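ASCH domain (Vibrio cholerae TMA 21, PDB 3S9X) is of unknown function, but carries a PUA-like ASCH domain, a fold associated with RNA-binding proteins, and so may recognise RNA. Local coordinates at residues D35-D40 and Q80-W85; S99-N104 and L149-F154; Q11-Q16 and G87-I92. All coordinates share one frame; numbering follows the deposited sequence.

Interaction 1 of 3, residues D35-D40 and Q80-W85; sequences DYFCAD and QVVTNW
The phenol of Y36 and the indole of W85 run alongside each other in the same direction, where parallel strands 32-35 and 79-83 in the sheet of the PUA-like ASCH domain run out into loops. Their rings are tilted, with planes at 45° and centroids 4.8 Å apart. The indole comes in by its six-membered ring: W85 CE3 sits over one face of the phenol, offset toward the rim, and W85 CZ3 lies 3.5 Å from Y36 CZ. With CG between the backbone N and the carbonyl carbon (chi1 60°), the Y36 ring lies alongside the 80-85 segment. W85 CZ3 also reaches D40 C at 3.6 Å, so the indole packs against the start of helix 41-52, where D40 at the N-cap bonds N43 N through OD2; W85 N bonds to N45 OD1 of that helix.

F37 and Q80 form the other half of the contact. The side chains pass at a slant, but the phenyl ring and the Q80 amide are turned almost parallel, 7° apart, and F37 CE2 lies 3.5 Å from Q80 NE2. V82 CG2 approaches the edge of the same ring. The extended Q80 chain carries its NE2 to D35 O, a 3.0 Å bond with the oxygen in the Q80 amide plane. T83 N donates to D35 O from the opposite face of the carbonyl plane, so two donors grip this oxygen, while D35 N bonds to V81 O. Water 1 links Q80 NE2 to Y36 O and lies over one face of the F37 ring. Beyond the last direct strand bond, water 2 accepts from F37 N and donates to T83 O, each at 2.9 Å.

Interaction 2 of 3, residues S99-N104 and L149-F154; sequences SKCQYN and LVLEHF
S99, K100 and C101 pair with L151, V150 and L149 as the end of strand 89-102 runs antiparallel to strand 148-158, inner neighbours in the mixed sheet of the PUA-like fold. The sheet twists strongly here: the axes of the two short segments make 133° between their N-to-C directions.

Backbone hydrogen bonds carry the pairing. S99 and L151 form one hydrogen-bonded pair, with S99 N to L151 O at 3.0 Å and L151 N to S99 O at 2.7 Å. C101 and L149 form the next, with C101 N to L149 O at 3.0 Å and L149 N to C101 O at 2.8 Å. K100 and V150 lie between them as a non-hydrogen-bonded pair. Here CA-H...O contacts fill in: K100 CA approaches L149 O at 3.1 Å, and V150 CA faces S99 O.

Side-chain packing differs on the two faces of the sheet. K100 and V150 share one face; V150 also touches V98 and E63. On the other, the side chains of S99, C101, L149 and L151 gather. S99 OG rests 3.8 Å from L151 CB. In the conformer of C101 described, SG lies beside both methyls of L151, with CD1 at 3.7 Å, but a second conformer makes this detail doubtful. L149 is buried on this face against W124 and F132, so that helix 121-139 packs on this face of the sheet. Y103, where the chain turns into a 3-10 segment, has its ring against W124 and F143. L149 CG is anti to the carbonyl carbon (chi1 -54°), and beyond it the CD1 methyl reaches Y103 CA at 3.9 Å.

Interaction 3 of 3, residues Q11-Q16 and G87-I92; sequences QLFLEQ and GKPICI
P89 lays its CB over one face of the F13 ring in a CH-pi contact: CB is 3.7 Å from the ring centroid and 20° off the normal, displaced toward the CG-CD2 bond. F13 CG is anti to the backbone N (chi1 -163°), and the phenyl reaches from the helix to the strand. Its CE2 edge meets the backbone at C91 CA, near the ring plane at 3.9 Å, and CZ stands the same 3.9 Å from I90 O. F13 CD2 touches I92 CG1 at 3.7 Å, the two side chains running past one another antiparallel. No hydrogen bond joins the two segments; the contact is apolar packing of helix 8-19 on the start of strand 89-102, at a segment axis distance of 9.4 Å.

That strand opens with a classic beta bulge in the PUA-like sheet: I90 and C91 both face V82 of strand 79-83. The bulge shifts the alternation of side chains, and P89 and I92, three residues apart, both point toward the helix, while I90 and C91 point away from it and pack on helix 41-52. Y158 of strand 148-158 meets the F13 ring edge-to-face. Deeper in, L14 and I92 cross at about a right angle; I92 CD1 lies 3.8 Å from L14 CA and 4.2 Å from L14 CD1.

All three contacts reach one mixed sheet. Interactions 1 and 3 are neighbours, their centres about 12 Å apart: strand 79-83 is tied to strand 89-102 through V82, with V82 N 2.8 Å from C91 O and V82 O 2.8 Å from I90 N, both probable hydrogen bonds. Interaction 2 uses the far end of the same strand 89-102, its centre about 26 Å from that of interaction 3, with nearest atoms about 7 Å apart. Interactions 1 and 2, with centres about 19 Å apart on opposite sides of the chain's centre, still touch through F37 CZ and F154 CZ at 4.1 Å. With no function established, none of the three is tied to a known binding site.

Interaction 1 of 3, residues D35-D40 and Q80-W85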
loop_
_atom_site.group_PDB
_atom_site.type_symbol
_atom_site.label_atom_id
_atom_site.label_comp_id
_atom_site.label_asym_id
_atom_site.label_seq_id
_atom_site.Cartn_x
_atom_site.Cartn_y
_atom_site.Cartn_z
ATOM N N ASP A 35 -7.077 3.192 4.273
ATOM C CA ASP A 35 -7.345 1.760 4.057
ATOM C C ASP A 35 -6.363 0.961 4.935
ATOM O O ASP A 35 -5.342 1.467 5.390
ATOM C CB ASP A 35 -7.030 1.440 2.576
ATOM C CG ASP A 35 -8.138 0.708 1.803
ATOM O OD1 ASP A 35 -7.765 -0.234 1.038
ATOM O OD2 ASP A 35 -9.314 1.082 1.816
ATOM N N TYR A 36 -6.692 -0.309 5.115
ATOM C CA TYR A 36 -5.802 -1.292 5.623
ATOM C C TYR A 36 -5.094 -2.000 4.491
ATOM O O TYR A 36 -5.533 -1.952 3.344
ATOM C CB TYR A 36 -6.496 -2.274 6.607
ATOM C CG TYR A 36 -7.652 -3.060 6.041
ATOM C CD1 TYR A 36 -7.430 -4.185 5.239
ATOM C CD2 TYR A 36 -8.946 -2.683 6.291
ATOM C CE1 TYR A 36 -8.480 -4.870 4.687
ATOM C CE2 TYR A 36 -10.029 -3.432 5.828
ATOM C CZ TYR A 36 -9.768 -4.539 5.026
ATOM O OH TYR A 36 -10.827 -5.272 4.521
ATOM N N PHE A 37 -3.986 -2.678 4.818
ATOM C CA PHE A 37 -3.269 -3.522 3.896
ATOM C C PHE A 37 -3.746 -4.961 4.109
ATOM O O PHE A 37 -4.246 -5.333 5.192
ATOM C CB PHE A 37 -1.768 -3.471 4.207
ATOM C CG PHE A 37 -1.061 -2.240 3.638
ATOM C CD1 PHE A 37 -0.244 -2.371 2.556
ATOM C CD2 PHE A 37 -1.298 -0.988 4.119
ATOM C CE1 PHE A 37 0.409 -1.252 2.026
ATOM C CE2 PHE A 37 -0.643 0.132 3.498
ATOM C CZ PHE A 37 0.154 -0.034 2.467
ATOM N N CYS A 38 -3.629 -5.762 3.040
ATOM C CA CYS A 38 -3.941 -7.187 3.058
ATOM C C CYS A 38 -5.445 -7.457 2.970
ATOM O O CYS A 38 -6.251 -6.509 2.924
ATOM C CB CYS A 38 -3.251 -7.967 4.189
ATOM S SG CYS A 38 -1.608 -7.502 4.521
ATOM N N ALA A 39 -5.814 -8.739 3.006
ATOM C CA ALA A 39 -7.214 -9.145 2.877
ATOM C C ALA A 39 -7.712 -9.955 4.051
ATOM O O ALA A 39 -8.782 -10.519 3.983
ATOM C CB ALA A 39 -7.416 -9.929 1.533
ATOM N N ASP A 40 -6.948 -9.982 5.132
ATOM C CA ASP A 40 -7.399 -10.673 6.344
ATOM C C ASP A 40 -6.929 -9.917 7.576
ATOM O O ASP A 40 -5.982 -9.156 7.480
ATOM C CB ASP A 40 -6.932 -12.144 6.378
ATOM C CG ASP A 40 -5.413 -12.285 6.509
ATOM O OD1 ASP A 40 -4.657 -12.322 5.464
ATOM O OD2 ASP A 40 -4.888 -12.249 7.610
ATOM N N GLN A 80 -1.633 8.013 2.421
ATOM C CA GLN A 80 -2.580 7.000 2.860
ATOM C C GLN A 80 -2.564 6.974 4.407
ATOM O O GLN A 80 -1.502 6.746 5.024
ATOM C CB GLN A 80 -2.299 5.609 2.315
ATOM C CG GLN A 80 -3.189 4.549 2.845
ATOM C CD GLN A 80 -2.956 3.163 2.340
ATOM O OE1 GLN A 80 -2.309 2.985 1.292
ATOM N NE2 GLN A 80 -3.498 2.150 3.066
ATOM N N VAL A 81 -3.755 7.100 4.989
ATOM C CA VAL A 81 -3.952 6.762 6.355
ATOM C C VAL A 81 -4.020 5.241 6.397
ATOM O O VAL A 81 -4.968 4.638 5.859
ATOM C CB VAL A 81 -5.207 7.416 7.011
ATOM C CG1 VAL A 81 -5.312 6.952 8.449
ATOM C CG2 VAL A 81 -5.175 8.947 6.820
ATOM N N VAL A 82 -3.045 4.644 7.050
ATOM C CA VAL A 82 -2.945 3.166 7.241
ATOM C C VAL A 82 -3.726 2.824 8.474
ATOM O O VAL A 82 -3.362 3.234 9.569
ATOM C CB VAL A 82 -1.486 2.708 7.319
ATOM C CG1 VAL A 82 -1.412 1.175 7.540
ATOM C CG2 VAL A 82 -0.678 3.210 6.112
ATOM N N THR A 83 -4.834 2.117 8.301
ATOM C CA THR A 83 -5.623 1.667 9.435
ATOM C C THR A 83 -5.348 0.183 9.714
ATOM O O THR A 83 -4.770 -0.539 8.867
ATOM C CB THR A 83 -7.112 1.847 9.193
ATOM O OG1 THR A 83 -7.610 0.878 8.300
ATOM C CG2 THR A 83 -7.466 3.264 8.650
ATOM N N ASN A 84 -5.766 -0.252 10.886
ATOM C CA ASN A 84 -5.874 -1.649 11.126
ATOM C C ASN A 84 -7.149 -2.200 10.524
ATOM O O ASN A 84 -7.885 -1.521 9.822
ATOM C CB ASN A 84 -5.673 -1.970 12.619
ATOM C CG ASN A 84 -6.831 -1.548 13.503
ATOM O OD1 ASN A 84 -7.899 -1.146 13.007
ATOM N ND2 ASN A 84 -6.579 -1.593 14.815
ATOM N N TRP A 85 -7.401 -3.495 10.732
ATOM C CA TRP A 85 -8.562 -4.145 10.161
ATOM C C TRP A 85 -9.868 -3.443 10.472
ATOM O O TRP A 85 -10.768 -3.472 9.633
ATOM C CB TRP A 85 -8.567 -5.608 10.648
ATOM C CG TRP A 85 -9.688 -6.482 10.160
ATOM C CD1 TRP A 85 -10.737 -6.909 10.891
ATOM C CD2 TRP A 85 -9.860 -7.052 8.861
ATOM N NE1 TRP A 85 -11.535 -7.784 10.146
ATOM C CE2 TRP A 85 -10.992 -7.875 8.896
ATOM C CE3 TRP A 85 -9.111 -6.971 7.660
ATOM C CZ2 TRP A 85 -11.434 -8.582 7.810
ATOM C CZ3 TRP A 85 -9.575 -7.730 6.557
ATOM C CH2 TRP A 85 -10.690 -8.549 6.679
HETATM O O HOH W 1 -3.920 -0.415 1.560
HETATM O O HOH W 2 -3.122 -2.461 7.555
#

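Interaction 2 of 3, residues S99-N104 and L149-F154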
loop_
_atom_site.group_PDB
_atom_site.type_symbol
_atom_site.label_atom_id
_atom_site.label_comp_id
_atom_site.label_asym_id
_atom_site.label_seq_id
_atom_site.Cartn_x
_atom_site.Cartn_y
_atom_site.Cartn_z
ATOM N N SER A 99 6.885 2.045 -9.790
ATOM C CA SER A 99 7.487 1.433 -10.985
ATOM C C SER A 99 6.820 0.095 -11.248
ATOM O O SER A 99 5.876 -0.260 -10.540
ATOM C CB SER A 99 8.995 1.235 -10.769
ATOM O OG SER A 99 9.245 0.174 -9.870
ATOM N N LYS A 100 7.264 -0.566 -12.322
ATOM C CA LYS A 100 6.690 -1.877 -12.685
ATOM C C LYS A 100 7.743 -2.970 -12.822
ATOM O O LYS A 100 8.873 -2.671 -13.223
ATOM C CB LYS A 100 5.907 -1.818 -13.999
ATOM C CG LYS A 100 4.812 -0.787 -14.011
ATOM C CD LYS A 100 4.059 -0.745 -15.296
ATOM C CE LYS A 100 3.027 0.322 -15.339
ATOM N NZ LYS A 100 3.613 1.703 -15.501
ATOM N N CYS A 101 7.359 -4.192 -12.488
ATOM C CA CYS A 101 8.229 -5.358 -12.798
ATOM C C CYS A 101 7.377 -6.585 -12.833
ATOM O O CYS A 101 6.288 -6.607 -12.302
ATOM C CB CYS A 101 9.397 -5.654 -11.802
ATOM S SG CYS A 101 8.818 -6.420 -10.212
ATOM N N GLN A 102 7.862 -7.586 -13.571
ATOM C CA GLN A 102 7.156 -8.860 -13.610
ATOM C C GLN A 102 7.220 -9.548 -12.276
ATOM O O GLN A 102 8.253 -9.519 -11.612
ATOM C CB GLN A 102 7.635 -9.785 -14.733
ATOM C CG GLN A 102 7.196 -9.279 -16.074
ATOM C CD GLN A 102 7.496 -10.287 -17.188
ATOM O OE1 GLN A 102 7.986 -11.482 -16.946
ATOM N NE2 GLN A 102 7.251 -9.892 -18.331
ATOM N N TYR A 103 6.158 -10.267 -11.949
ATOM C CA TYR A 103 6.122 -11.104 -10.758
ATOM C C TYR A 103 7.372 -12.008 -10.632
ATOM O O TYR A 103 8.041 -11.987 -9.582
ATOM C CB TYR A 103 4.810 -11.902 -10.745
ATOM C CG TYR A 103 4.761 -12.887 -9.596
ATOM C CD1 TYR A 103 4.127 -12.596 -8.386
ATOM C CD2 TYR A 103 5.344 -14.127 -9.705
ATOM C CE1 TYR A 103 4.122 -13.478 -7.369
ATOM C CE2 TYR A 103 5.349 -15.055 -8.670
ATOM C CZ TYR A 103 4.745 -14.709 -7.494
ATOM O OH TYR A 103 4.627 -15.540 -6.441
ATOM N N ASN A 104 7.758 -12.647 -11.749
ATOM C CA ASN A 104 8.868 -13.572 -11.701
ATOM C C ASN A 104 10.254 -12.911 -11.664
ATOM O O ASN A 104 11.234 -13.611 -11.636
ATOM C CB ASN A 104 8.793 -14.584 -12.835
ATOM C CG ASN A 104 8.678 -14.010 -14.204
ATOM O OD1 ASN A 104 8.990 -12.886 -14.435
ATOM N ND2 ASN A 104 8.248 -14.891 -15.180
ATOM N N LEU A 149 3.556 -6.279 -12.238
ATOM C CA LEU A 149 3.184 -5.696 -10.942
ATOM C C LEU A 149 3.499 -4.207 -10.972
ATOM O O LEU A 149 4.489 -3.834 -11.584
ATOM C CB LEU A 149 3.903 -6.388 -9.799
ATOM C CG LEU A 149 3.781 -7.910 -9.701
ATOM C CD1 LEU A 149 4.581 -8.390 -8.474
ATOM C CD2 LEU A 149 2.360 -8.400 -9.767
ATOM N N VAL A 150 2.696 -3.454 -10.217
ATOM C CA VAL A 150 3.050 -2.103 -9.863
ATOM C C VAL A 150 3.648 -2.104 -8.471
ATOM O O VAL A 150 3.012 -2.576 -7.511
ATOM C CB VAL A 150 1.854 -1.115 -9.982
ATOM C CG1 VAL A 150 2.188 0.288 -9.441
ATOM C CG2 VAL A 150 1.325 -1.065 -11.435
ATOM N N LEU A 151 4.878 -1.608 -8.388
ATOM C CA LEU A 151 5.658 -1.551 -7.122
ATOM C C LEU A 151 5.531 -0.152 -6.577
ATOM O O LEU A 151 5.773 0.842 -7.304
ATOM C CB LEU A 151 7.110 -1.815 -7.406
ATOM C CG LEU A 151 7.431 -3.131 -8.192
ATOM C CD1 LEU A 151 8.959 -3.313 -8.210
ATOM C CD2 LEU A 151 6.754 -4.401 -7.670
ATOM N N GLU A 152 5.198 -0.039 -5.282
ATOM C CA GLU A 152 5.153 1.250 -4.585
ATOM C C GLU A 152 6.113 1.227 -3.397
ATOM O O GLU A 152 6.188 0.210 -2.677
ATOM C CB GLU A 152 3.756 1.531 -4.047
ATOM C CG GLU A 152 2.733 1.649 -5.104
ATOM C CD GLU A 152 1.276 1.649 -4.540
ATOM O OE1 GLU A 152 1.050 2.436 -3.627
ATOM O OE2 GLU A 152 0.453 0.928 -5.129
ATOM N N HIS A 153 6.916 2.269 -3.254
ATOM C CA HIS A 153 7.690 2.479 -2.052
ATOM C C HIS A 153 7.086 3.658 -1.294
ATOM O O HIS A 153 6.521 4.585 -1.918
ATOM C CB HIS A 153 9.140 2.728 -2.357
ATOM C CG HIS A 153 9.888 1.525 -2.832
ATOM N ND1 HIS A 153 9.774 1.004 -4.085
ATOM C CD2 HIS A 153 10.795 0.773 -2.191
ATOM C CE1 HIS A 153 10.600 -0.032 -4.194
ATOM N NE2 HIS A 153 11.186 -0.228 -3.048
ATOM N N PHE A 154 7.225 3.680 0.018
ATOM C CA PHE A 154 6.599 4.699 0.824
ATOM C C PHE A 154 7.375 4.872 2.167
ATOM O O PHE A 154 8.189 4.024 2.524
ATOM C CB PHE A 154 5.097 4.431 1.033
ATOM C CG PHE A 154 4.813 3.061 1.565
ATOM C CD1 PHE A 154 5.092 2.686 2.858
ATOM C CD2 PHE A 154 4.276 2.088 0.710
ATOM C CE1 PHE A 154 4.757 1.382 3.307
ATOM C CE2 PHE A 154 3.991 0.818 1.146
ATOM C CZ PHE A 154 4.211 0.485 2.471
#

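Interaction 3 of 3, residues Q11-Q16 and G87-I92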
loop_
_atom_site.group_PDB
_atom_site.type_symbol
_atom_site.label_atom_id
_atom_site.label_comp_id
_atom_site.label_asym_id
_atom_site.label_seq_id
_atom_site.Cartn_x
_atom_site.Cartn_y
_atom_site.Cartn_z
ATOM N N GLN A 11 -10.107 10.733 8.729
ATOM C CA GLN A 11 -10.096 12.166 8.398
ATOM C C GLN A 11 -9.494 12.994 9.515
ATOM O O GLN A 11 -8.647 13.876 9.269
ATOM C CB GLN A 11 -11.535 12.629 8.077
ATOM C CG GLN A 11 -11.584 14.030 7.612
ATOM C CD GLN A 11 -12.857 14.406 6.877
ATOM O OE1 GLN A 11 -13.029 15.582 6.623
ATOM N NE2 GLN A 11 -13.717 13.417 6.512
ATOM N N LEU A 12 -9.910 12.750 10.759
ATOM C CA LEU A 12 -9.365 13.458 11.885
ATOM C C LEU A 12 -7.878 13.277 12.002
ATOM O O LEU A 12 -7.119 14.210 12.328
ATOM C CB LEU A 12 -10.117 13.147 13.194
ATOM C CG LEU A 12 -11.545 13.610 13.315
ATOM C CD1 LEU A 12 -12.207 12.920 14.492
ATOM C CD2 LEU A 12 -11.539 15.059 13.468
ATOM N N PHE A 13 -7.413 12.046 11.840
ATOM C CA PHE A 13 -5.992 11.716 11.978
ATOM C C PHE A 13 -5.198 12.429 10.913
ATOM O O PHE A 13 -4.114 12.988 11.174
ATOM C CB PHE A 13 -5.819 10.198 11.889
ATOM C CG PHE A 13 -4.505 9.628 12.385
ATOM C CD1 PHE A 13 -4.235 9.627 13.746
ATOM C CD2 PHE A 13 -3.656 9.003 11.539
ATOM C CE1 PHE A 13 -3.112 8.972 14.216
ATOM C CE2 PHE A 13 -2.550 8.327 12.024
ATOM C CZ PHE A 13 -2.261 8.332 13.350
ATOM N N LEU A 14 -5.691 12.375 9.671
ATOM C CA LEU A 14 -5.044 13.062 8.563
ATOM C C LEU A 14 -4.975 14.577 8.797
ATOM O O LEU A 14 -3.948 15.189 8.541
ATOM C CB LEU A 14 -5.804 12.785 7.300
ATOM C CG LEU A 14 -5.297 13.382 5.967
ATOM C CD1 LEU A 14 -3.783 13.167 5.678
ATOM C CD2 LEU A 14 -6.167 12.890 4.778
ATOM N N GLU A 15 -6.066 15.134 9.344
ATOM C CA GLU A 15 -6.050 16.574 9.658
ATOM C C GLU A 15 -5.024 16.885 10.711
ATOM O O GLU A 15 -4.402 17.955 10.676
ATOM C CB GLU A 15 -7.416 17.108 10.038
ATOM C CG GLU A 15 -8.369 17.140 8.933
ATOM C CD GLU A 15 -8.180 18.313 7.892
ATOM O OE1 GLU A 15 -9.229 18.621 7.214
ATOM O OE2 GLU A 15 -7.017 18.887 7.708
ATOM N N GLN A 16 -4.782 15.961 11.672
ATOM C CA GLN A 16 -3.726 16.177 12.645
ATOM C C GLN A 16 -2.389 16.265 11.956
ATOM O O GLN A 16 -1.559 17.143 12.288
ATOM C CB GLN A 16 -3.725 15.113 13.750
ATOM C CG GLN A 16 -4.888 15.187 14.678
ATOM C CD GLN A 16 -4.893 14.231 15.783
ATOM O OE1 GLN A 16 -5.039 14.596 17.002
ATOM N NE2 GLN A 16 -4.799 13.009 15.432
ATOM N N GLY A 87 -10.312 -0.309 11.121
ATOM C CA GLY A 87 -10.377 1.078 10.721
ATOM C C GLY A 87 -9.724 2.083 11.664
ATOM O O GLY A 87 -9.869 3.289 11.451
ATOM N N LYS A 88 -9.110 1.649 12.732
ATOM C CA LYS A 88 -8.390 2.508 13.629
ATOM C C LYS A 88 -7.151 3.027 12.920
ATOM O O LYS A 88 -6.355 2.232 12.469
ATOM C CB LYS A 88 -7.996 1.811 14.920
ATOM C CG LYS A 88 -7.316 2.754 15.890
ATOM C CD LYS A 88 -6.798 1.993 17.149
ATOM C CE LYS A 88 -5.981 2.871 18.094
ATOM N NZ LYS A 88 -6.646 4.227 18.320
ATOM N N PRO A 89 -6.968 4.336 12.839
ATOM C CA PRO A 89 -5.696 4.854 12.206
ATOM C C PRO A 89 -4.462 4.422 13.000
ATOM O O PRO A 89 -4.472 4.610 14.243
ATOM C CB PRO A 89 -5.912 6.354 12.192
ATOM C CG PRO A 89 -7.429 6.537 12.168
ATOM C CD PRO A 89 -7.927 5.419 13.117
ATOM N N ILE A 90 -3.461 3.904 12.290
ATOM C CA ILE A 90 -2.214 3.497 12.963
ATOM C C ILE A 90 -1.075 4.478 12.544
ATOM O O ILE A 90 -0.300 4.930 13.379
ATOM C CB ILE A 90 -1.853 2.076 12.550
ATOM C CG1 ILE A 90 -2.959 1.053 13.006
ATOM C CG2 ILE A 90 -0.436 1.718 13.081
ATOM C CD1 ILE A 90 -3.296 1.105 14.461
ATOM N N CYS A 91 -0.975 4.810 11.266
ATOM C CA CYS A 91 0.059 5.730 10.796
ATOM C C CYS A 91 -0.399 6.302 9.439
ATOM O O CYS A 91 -1.398 5.916 8.906
ATOM C CB CYS A 91 1.423 5.076 10.753
ATOM S SG CYS A 91 1.576 3.743 9.573
ATOM N N ILE A 92 0.391 7.262 8.954
ATOM C CA ILE A 92 0.159 7.825 7.647
ATOM C C ILE A 92 1.457 7.608 6.825
ATOM O O ILE A 92 2.541 7.946 7.327
ATOM C CB ILE A 92 -0.229 9.333 7.658
ATOM C CG1 ILE A 92 -1.406 9.538 8.593
ATOM C CG2 ILE A 92 -0.531 9.848 6.245
ATOM C CD1 ILE A 92 -1.919 10.965 8.724
#